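Local coordinates for amidase, hydantoinase/carbamoylase family (PDB 5I4M), which probably hydrolyses N-carbamoyl-L-amino acids, as a two-zinc enzyme of the peptidase M20 family, at residues A61-I66 / A189-A194; F86-G91 / A96-T101; L124-S129 / N419-A424. All coordinates share one frame; numbering follows the deposited sequence. Where two conformers were deposited one is given.

Contact 1. Residues A61-I66 / A189-A194; sequences AARDLI and ARIGYA
Tyr193 lays one face of its ring against the side chain of Arg63, and this pair makes up much of the tight part of the contact. With CG beside the backbone N (chi1 -67°) and extended on to NE, the arginine runs across the ring. Arg63 CB is 3.4 Å from Tyr193 OH, and Arg63 CD stands almost over the middle, 4.0 Å from the Tyr193 centroid and 11° off the normal, a CH-pi contact. Arg63 CZ lies 4.9 Å from that centroid, within cation-pi range, but the planes are 67° apart: the guanidinium turns its edge to the ring, Arg63 NH1 lying 3.4 Å from Tyr193 CD1. Gly83 O holds NH1 and Thr147 OG1 holds NH2, which fixes the group's rotation. Ile191 CD1 touches the same Arg63 CD at 4.2 Å. Between Ile191 and Tyr193, Gly192 has the positive phi of a Schellman motif after helix 184-191; the turn brings Tyr193 toward helix 57-72 in this M20-family fold. At the ring edge Tyr193 OH donates to Asp64 OD1 over 2.7 Å, and OD1 accepts with its anti lone pair. The looser margin is water-bridged: beside partly exposed Asp64, a water donates to Asp64 OD1 at 2.8 Å and to Ile191 O at a long 3.3 Å.

Contact 2. Residues F86-G91 / A96-T101; sequences FMRRAG and AAPVVT
Arg88 meets Pro98 and Ala96 with the end of its side chain alone. Its CG is anti to the backbone N (chi1 177°), and the chain stays extended from CG to NE; this full length carries the guanidinium from strand 85-89 to the residues that lead into strand 99-103. There the arginine crosses the proline at about a right angle. Arg88 NH1 comes to 4.1 Å from Pro98 CB, an oblique approach that presents neither the face nor the edge of the guanidinium squarely. The other terminal nitrogen is turned to Ala96: the carbonyl oxygen lies near the guanidinium plane, at its edge, but Arg88 NH2 and Ala96 O are 4.1 Å apart, too far for a direct bond. A water closes the gap, accepting from Arg88 NH2 at 2.6 Å and donating to Ala96 O at 2.6 Å. The two strands are not paired with each other. Both pair with strand 141-145, strand 85-89 antiparallel and strand 99-103 parallel to it, so the contact spans the strand between them in the mixed sheet of the M20 catalytic domain. That intervening strand supplies the principal polar partner of the arginine, since Arg88 NH1 forms a salt bridge with Glu142. Pro98 also touches the Glu142 side chain, while Arg88 and Ala96 both rest on Pro140.

Contact 3. Residues L124-S129 / N419-A424; sequences LEVIRS and NVLLHA
The helical segments 124-129 and 419-424, parts of helices 117-132 and 411-429, cross at -62° with their axes 9.6 Å apart, and the backbones come nearest at Val126 and Leu422, whose CA atoms are 5.5 Å from each other. Val126 points at the partner helix and does most of the touching from its side: CG1 meets Leu422, and CG2 meets both Leu421 and Leu422. Val126 CG1 is 3.8 Å from Leu422 CD1. CG2 goes deeper, lying 3.8 Å from Leu422 CA, so this methyl rests on the backbone of the opposite helix as well as on its side chains. The same Val126 CG2 is 3.9 Å from Leu421 CD2 and so touches both leucines. The valine rotamer explains this: with chi1 at 168°, CG1 is turned to the end of Leu422 and CG2 to the Leu422 backbone and the end of Leu421. Leu422 starts off across the contact rather than into it, and its side chain crosses that of Val126 obliquely; its CG, anti to the backbone N (chi1 173°), brings CD1 up to the valine. One turn on from Val126, Ser129 CB lies 4.5 Å from Leu422 CD2, a looser contact at the margin. All four residues are buried. Beyond the interface, Glu125 forms a salt bridge with Arg31 of helix 29-39. Two helices packed through Val126, Leu421 and Leu422, with Leu421 also lying on Phe208 and Leu210 of strand 206-212, form part of the alpha/beta architecture of the catalytic domain in M20 zinc hydrolases.

Overall arrangement
Contacts 2 and 3 are close neighbours, their centres 13 Å apart. They touch where Thr101 OG1 lies 3.5 Å from Leu421 CD1 and where Arg89 CB lies 3.7 Å from Ile127 CD1, so strand residues of one pack on helix residues of the other. Contact 1 is 21 Å from contact 2 between centres but joins it through Ile66 CG2 and Met87 SD, 4.0 Å apart; contacts 1 and 3 do not touch. None contains a zinc ligand. The Arg63 side chain is about 8 Å from that of the zinc ligand His104 and about 13 Å from both a bound zinc ion and 3-phosphoglyceric acid; the Leu421 side chain is about 9 Å from that of zinc ligand His211. Contact 2 lies away from these sites.

Contact 1. Residues A61-I66 / A189-A194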
loop_
_atom_site.group_PDB
_atom_site.type_symbol
_atom_site.label_atom_id
_atom_site.label_comp_id
_atom_site.label_asym_id
_atom_site.label_seq_id
_atom_site.Cartn_x
_atom_site.Cartn_y
_atom_site.Cartn_z
ATOM N N ALA A 61 12.982 23.100 -8.348
ATOM C CA ALA A 61 14.186 23.351 -9.134
ATOM C C ALA A 61 13.868 23.481 -10.619
ATOM O O ALA A 61 14.445 24.332 -11.309
ATOM C CB ALA A 61 15.223 22.250 -8.891
ATOM N N ALA A 62 12.950 22.661 -11.136
ATOM C CA ALA A 62 12.583 22.804 -12.544
ATOM C C ALA A 62 11.936 24.159 -12.808
ATOM O O ALA A 62 12.239 24.818 -13.813
ATOM C CB ALA A 62 11.642 21.676 -12.985
ATOM N N ARG A 63 11.019 24.579 -11.929
ATOM C CA ARG A 63 10.433 25.914 -12.022
ATOM C C ARG A 63 11.505 26.996 -11.996
ATOM O O ARG A 63 11.527 27.886 -12.859
ATOM C CB ARG A 63 9.446 26.133 -10.873
ATOM C CG ARG A 63 8.196 25.274 -10.930
ATOM C CD ARG A 63 7.561 25.168 -9.532
ATOM N NE ARG A 63 6.210 24.637 -9.651
ATOM C CZ ARG A 63 5.100 25.370 -9.661
ATOM N NH1 ARG A 63 5.156 26.695 -9.507
ATOM N NH2 ARG A 63 3.923 24.769 -9.809
ATOM N N ASP A 64 12.385 26.960 -10.986
ATOM C CA ASP A 64 13.435 27.972 -10.881
ATOM C C ASP A 64 14.265 28.043 -12.157
ATOM O O ASP A 64 14.603 29.135 -12.639
ATOM C CB ASP A 64 14.362 27.667 -9.701
ATOM C CG ASP A 64 13.705 27.853 -8.342
ATOM O OD1 ASP A 64 12.578 28.389 -8.249
ATOM O OD2 ASP A 64 14.356 27.471 -7.343
ATOM N N LEU A 65 14.627 26.884 -12.700
ATOM C CA LEU A 65 15.515 26.845 -13.854
ATOM C C LEU A 65 14.850 27.477 -15.064
ATOM O O LEU A 65 15.442 28.322 -15.751
ATOM C CB LEU A 65 15.910 25.400 -14.148
ATOM C CG LEU A 65 16.798 25.157 -15.376
ATOM C CD1 LEU A 65 18.169 25.799 -15.217
ATOM C CD2 LEU A 65 16.947 23.665 -15.634
ATOM N N ILE A 66 13.595 27.106 -15.307
ATOM C CA ILE A 66 12.872 27.599 -16.473
ATOM C C ILE A 66 12.563 29.084 -16.328
ATOM O O ILE A 66 12.698 29.851 -17.288
ATOM C CB ILE A 66 11.610 26.744 -16.678
ATOM C CG1 ILE A 66 12.033 25.297 -16.971
ATOM C CG2 ILE A 66 10.745 27.308 -17.805
ATOM C CD1 ILE A 66 10.927 24.268 -16.818
ATOM N N ALA A 189 3.955 27.565 -0.308
ATOM C CA ALA A 189 4.739 28.451 0.544
ATOM C C ALA A 189 6.122 27.868 0.811
ATOM O O ALA A 189 7.121 28.598 0.812
ATOM C CB ALA A 189 3.998 28.719 1.856
ATOM N N ARG A 190 6.207 26.547 0.995
ATOM C CA ARG A 190 7.485 25.928 1.330
ATOM C C ARG A 190 8.503 26.107 0.213
ATOM O O ARG A 190 9.671 26.409 0.482
ATOM C CB ARG A 190 7.304 24.440 1.639
ATOM C CG ARG A 190 8.565 23.805 2.222
ATOM C CD ARG A 190 8.387 22.323 2.460
ATOM N NE ARG A 190 8.140 21.618 1.211
ATOM C CZ ARG A 190 9.096 21.292 0.347
ATOM N NH1 ARG A 190 10.357 21.612 0.608
ATOM N NH2 ARG A 190 8.791 20.652 -0.778
ATOM N N ILE A 191 8.087 25.918 -1.045
ATOM C CA ILE A 191 9.020 26.010 -2.165
ATOM C C ILE A 191 9.077 27.406 -2.760
ATOM O O ILE A 191 9.762 27.612 -3.770
ATOM C CB ILE A 191 8.699 25.001 -3.293
ATOM C CG1 ILE A 191 7.372 25.330 -3.994
ATOM C CG2 ILE A 191 8.714 23.572 -2.757
ATOM C CD1 ILE A 191 7.287 24.721 -5.401
ATOM N N GLY A 192 8.370 28.369 -2.180
ATOM C CA GLY A 192 8.511 29.738 -2.625
ATOM C C GLY A 192 7.665 30.119 -3.810
ATOM O O GLY A 192 7.973 31.112 -4.478
ATOM N N TYR A 193 6.597 29.367 -4.093
ATOM C CA TYR A 193 5.703 29.675 -5.202
ATOM C C TYR A 193 4.280 29.969 -4.731
ATOM O O TYR A 193 3.325 29.782 -5.485
ATOM C CB TYR A 193 5.718 28.549 -6.238
ATOM C CG TYR A 193 6.932 28.669 -7.137
ATOM C CD1 TYR A 193 6.888 29.415 -8.312
ATOM C CD2 TYR A 193 8.138 28.086 -6.779
ATOM C CE1 TYR A 193 8.023 29.551 -9.128
ATOM C CE2 TYR A 193 9.264 28.224 -7.580
ATOM C CZ TYR A 193 9.202 28.951 -8.744
ATOM O OH TYR A 193 10.340 29.067 -9.517
ATOM N N ALA A 194 4.123 30.446 -3.496
ATOM C CA ALA A 194 2.837 30.994 -3.049
ATOM C C ALA A 194 2.767 32.425 -3.557
ATOM O O ALA A 194 3.135 33.374 -2.864
ATOM C CB ALA A 194 2.700 30.925 -1.532
HETATM O O HOH W 1 12.044 29.158 -5.577
#

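Contact 2. Residues F86-G91 / A96-T101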
loop_
_atom_site.group_PDB
_atom_site.type_symbol
_atom_site.label_atom_id
_atom_site.label_comp_id
_atom_site.label_asym_id
_atom_site.label_seq_id
_atom_site.Cartn_x
_atom_site.Cartn_y
_atom_site.Cartn_z
ATOM N N PHE A 86 3.675 32.582 -14.923
ATOM C CA PHE A 86 3.367 33.241 -16.188
ATOM C C PHE A 86 4.603 33.987 -16.674
ATOM O O PHE A 86 5.044 34.953 -16.045
ATOM C CB PHE A 86 2.171 34.173 -16.023
ATOM C CG PHE A 86 0.934 33.457 -15.551
ATOM C CD1 PHE A 86 0.701 33.257 -14.195
ATOM C CD2 PHE A 86 0.027 32.951 -16.467
ATOM C CE1 PHE A 86 -0.437 32.576 -13.763
ATOM C CE2 PHE A 86 -1.106 32.262 -16.044
ATOM C CZ PHE A 86 -1.340 32.079 -14.698
ATOM N N MET A 87 5.154 33.530 -17.790
ATOM C CA MET A 87 6.341 34.119 -18.392
ATOM C C MET A 87 5.899 34.847 -19.654
ATOM O O MET A 87 5.483 34.214 -20.630
ATOM C CB MET A 87 7.380 33.037 -18.671
ATOM C CG MET A 87 7.912 32.380 -17.401
ATOM S SD MET A 87 8.594 30.716 -17.612
ATOM C CE MET A 87 7.103 29.709 -17.549
ATOM N N ARG A 88 5.979 36.175 -19.627
ATOM C CA ARG A 88 5.302 37.030 -20.594
ATOM C C ARG A 88 6.302 37.731 -21.507
ATOM O O ARG A 88 7.240 38.380 -21.030
ATOM C CB ARG A 88 4.450 38.068 -19.864
ATOM C CG ARG A 88 3.746 39.072 -20.739
ATOM C CD ARG A 88 2.834 39.899 -19.858
ATOM N NE ARG A 88 2.227 41.030 -20.551
ATOM C CZ ARG A 88 0.965 41.068 -20.968
ATOM N NH1 ARG A 88 0.151 40.020 -20.783
ATOM N NH2 ARG A 88 0.517 42.165 -21.574
ATOM N N ARG A 89 6.085 37.617 -22.817
ATOM C CA ARG A 89 6.830 38.381 -23.814
ATOM C C ARG A 89 5.924 39.487 -24.343
ATOM O O ARG A 89 4.905 39.204 -24.981
ATOM C CB ARG A 89 7.312 37.478 -24.954
ATOM C CG ARG A 89 8.176 38.199 -26.013
ATOM C CD ARG A 89 8.496 37.261 -27.169
ATOM N NE ARG A 89 9.514 37.773 -28.087
ATOM C CZ ARG A 89 9.259 38.464 -29.194
ATOM N NH1 ARG A 89 8.004 38.762 -29.532
ATOM N NH2 ARG A 89 10.265 38.861 -29.961
ATOM N N ALA A 90 6.304 40.738 -24.088
ATOM C CA ALA A 90 5.466 41.877 -24.449
ATOM C C ALA A 90 5.098 41.861 -25.929
ATOM O O ALA A 90 5.875 41.433 -26.784
ATOM C CB ALA A 90 6.185 43.186 -24.115
ATOM N N GLY A 91 3.890 42.347 -26.229
ATOM C CA GLY A 91 3.485 42.614 -27.590
ATOM C C GLY A 91 3.528 44.103 -27.906
ATOM O O GLY A 91 3.894 44.937 -27.082
ATOM N N ALA A 96 -3.106 44.457 -24.572
ATOM C CA ALA A 96 -3.815 43.432 -25.323
ATOM C C ALA A 96 -3.833 42.128 -24.537
ATOM O O ALA A 96 -2.919 41.829 -23.762
ATOM C CB ALA A 96 -3.167 43.218 -26.692
ATOM N N ALA A 97 -4.901 41.363 -24.726
ATOM C CA ALA A 97 -4.994 40.056 -24.102
ATOM C C ALA A 97 -3.942 39.125 -24.700
ATOM O O ALA A 97 -3.667 39.189 -25.904
ATOM C CB ALA A 97 -6.394 39.469 -24.291
ATOM N N PRO A 98 -3.324 38.269 -23.895
ATOM C CA PRO A 98 -2.215 37.459 -24.398
ATOM C C PRO A 98 -2.687 36.218 -25.134
ATOM O O PRO A 98 -3.784 35.704 -24.909
ATOM C CB PRO A 98 -1.463 37.067 -23.119
ATOM C CG PRO A 98 -2.559 36.985 -22.081
ATOM C CD PRO A 98 -3.506 38.119 -22.439
ATOM N N VAL A 99 -1.832 35.746 -26.035
ATOM C CA VAL A 99 -1.927 34.390 -26.557
ATOM C C VAL A 99 -1.009 33.535 -25.700
ATOM O O VAL A 99 0.186 33.825 -25.588
ATOM C CB VAL A 99 -1.533 34.323 -28.039
ATOM C CG1 VAL A 99 -1.494 32.879 -28.498
ATOM C CG2 VAL A 99 -2.526 35.127 -28.876
ATOM N N VAL A 100 -1.561 32.513 -25.059
ATOM C CA VAL A 100 -0.783 31.790 -24.063
ATOM C C VAL A 100 -0.553 30.363 -24.527
ATOM O O VAL A 100 -1.326 29.792 -25.301
ATOM C CB VAL A 100 -1.433 31.799 -22.666
ATOM C CG1 VAL A 100 -1.865 33.224 -22.281
ATOM C CG2 VAL A 100 -2.586 30.841 -22.615
ATOM N N THR A 101 0.547 29.797 -24.052
ATOM C CA THR A 101 0.827 28.388 -24.229
ATOM C C THR A 101 1.423 27.889 -22.929
ATOM O O THR A 101 1.732 28.667 -22.026
ATOM C CB THR A 101 1.786 28.136 -25.401
ATOM O OG1 THR A 101 1.801 26.741 -25.711
ATOM C CG2 THR A 101 3.203 28.583 -25.040
HETATM O O HOH W 2 -2.048 42.449 -21.419
#

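Contact 3. Residues L124-S129 / N419-A424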
loop_
_atom_site.group_PDB
_atom_site.type_symbol
_atom_site.label_atom_id
_atom_site.label_comp_id
_atom_site.label_asym_id
_atom_site.label_seq_id
_atom_site.Cartn_x
_atom_site.Cartn_y
_atom_site.Cartn_z
ATOM N N LEU A 124 8.804 27.941 -24.312
ATOM C CA LEU A 124 10.040 28.710 -24.179
ATOM C C LEU A 124 10.765 28.821 -25.516
ATOM O O LEU A 124 11.309 29.882 -25.852
ATOM C CB LEU A 124 10.949 28.065 -23.131
ATOM C CG LEU A 124 12.327 28.724 -23.034
ATOM C CD1 LEU A 124 12.187 30.178 -22.603
ATOM C CD2 LEU A 124 13.227 27.977 -22.069
ATOM N N GLU A 125 10.774 27.737 -26.295
ATOM C CA GLU A 125 11.422 27.767 -27.605
ATOM C C GLU A 125 10.697 28.699 -28.568
ATOM O O GLU A 125 11.342 29.337 -29.406
ATOM C CB GLU A 125 11.509 26.345 -28.174
ATOM C CG GLU A 125 12.031 26.245 -29.621
ATOM C CD GLU A 125 13.423 26.852 -29.820
ATOM O OE1 GLU A 125 13.675 27.412 -30.913
ATOM O OE2 GLU A 125 14.268 26.774 -28.896
ATOM N N VAL A 126 9.367 28.811 -28.457
ATOM C CA VAL A 126 8.642 29.800 -29.258
ATOM C C VAL A 126 9.117 31.205 -28.913
ATOM O O VAL A 126 9.386 32.028 -29.794
ATOM C CB VAL A 126 7.123 29.652 -29.056
ATOM C CG1 VAL A 126 6.390 30.845 -29.648
ATOM C CG2 VAL A 126 6.634 28.383 -29.708
ATOM N N ILE A 127 9.246 31.499 -27.622
ATOM C CA ILE A 127 9.735 32.810 -27.192
ATOM C C ILE A 127 11.113 33.082 -27.780
ATOM O O ILE A 127 11.379 34.147 -28.354
ATOM C CB ILE A 127 9.766 32.887 -25.657
ATOM C CG1 ILE A 127 8.352 32.751 -25.085
ATOM C CG2 ILE A 127 10.446 34.174 -25.206
ATOM C CD1 ILE A 127 7.427 33.845 -25.506
ATOM N N ARG A 128 12.020 32.111 -27.640
ATOM C CA ARG A 128 13.378 32.306 -28.138
ATOM C C ARG A 128 13.390 32.466 -29.652
ATOM O O ARG A 128 14.191 33.234 -30.200
ATOM C CB ARG A 128 14.265 31.135 -27.715
ATOM C CG ARG A 128 14.507 31.053 -26.219
ATOM C CD ARG A 128 15.269 29.788 -25.871
ATOM N NE ARG A 128 15.907 29.854 -24.555
ATOM C CZ ARG A 128 16.391 28.799 -23.901
ATOM N NH1 ARG A 128 16.297 27.583 -24.426
ATOM N NH2 ARG A 128 16.970 28.962 -22.715
ATOM N N SER A 129 12.511 31.742 -30.344
ATOM C CA SER A 129 12.477 31.822 -31.798
ATOM C C SER A 129 11.906 33.152 -32.263
ATOM O O SER A 129 12.355 33.702 -33.275
ATOM C CB SER A 129 11.675 30.655 -32.365
ATOM O OG SER A 129 12.415 29.454 -32.267
ATOM N N ASN A 419 7.244 23.654 -34.173
ATOM C CA ASN A 419 6.987 24.498 -35.337
ATOM C C ASN A 419 5.497 24.773 -35.499
ATOM O O ASN A 419 5.091 25.898 -35.826
ATOM C CB ASN A 419 7.559 23.844 -36.594
ATOM C CG ASN A 419 9.031 24.162 -36.787
ATOM O OD1 ASN A 419 9.492 25.242 -36.418
ATOM N ND2 ASN A 419 9.775 23.225 -37.368
ATOM N N VAL A 420 4.664 23.763 -35.265
ATOM C CA VAL A 420 3.225 23.960 -35.401
ATOM C C VAL A 420 2.714 24.887 -34.306
ATOM O O VAL A 420 1.909 25.793 -34.559
ATOM C CB VAL A 420 2.518 22.593 -35.389
ATOM C CG1 VAL A 420 1.009 22.767 -35.287
ATOM C CG2 VAL A 420 2.901 21.810 -36.647
ATOM N N LEU A 421 3.180 24.685 -33.074
ATOM C CA LEU A 421 2.819 25.591 -31.987
ATOM C C LEU A 421 3.238 27.020 -32.311
ATOM O O LEU A 421 2.460 27.963 -32.142
ATOM C CB LEU A 421 3.472 25.132 -30.681
ATOM C CG LEU A 421 3.203 26.039 -29.478
ATOM C CD1 LEU A 421 1.735 25.941 -29.085
ATOM C CD2 LEU A 421 4.111 25.700 -28.285
ATOM N N LEU A 422 4.478 27.190 -32.776
ATOM C CA LEU A 422 4.983 28.507 -33.151
ATOM C C LEU A 422 4.049 29.211 -34.123
ATOM O O LEU A 422 3.668 30.368 -33.911
ATOM C CB LEU A 422 6.378 28.369 -33.769
ATOM C CG LEU A 422 7.004 29.621 -34.388
ATOM C CD1 LEU A 422 7.181 30.713 -33.333
ATOM C CD2 LEU A 422 8.349 29.286 -35.057
ATOM N N HIS A 423 3.667 28.534 -35.205
ATOM C CA HIS A 423 2.871 29.233 -36.203
ATOM C C HIS A 423 1.412 29.372 -35.810
ATOM O O HIS A 423 0.784 30.382 -36.157
ATOM C CB HIS A 423 3.033 28.568 -37.559
ATOM C CG HIS A 423 4.251 29.057 -38.269
ATOM N ND1 HIS A 423 4.222 30.134 -39.127
ATOM C CD2 HIS A 423 5.553 28.703 -38.151
ATOM C CE1 HIS A 423 5.447 30.379 -39.559
ATOM N NE2 HIS A 423 6.273 29.525 -38.982
ATOM N N ALA A 424 0.854 28.405 -35.086
ATOM C CA ALA A 424 -0.503 28.582 -34.585
ATOM C C ALA A 424 -0.571 29.765 -33.634
ATOM O O ALA A 424 -1.510 30.569 -33.689
ATOM C CB ALA A 424 -0.983 27.306 -33.896
#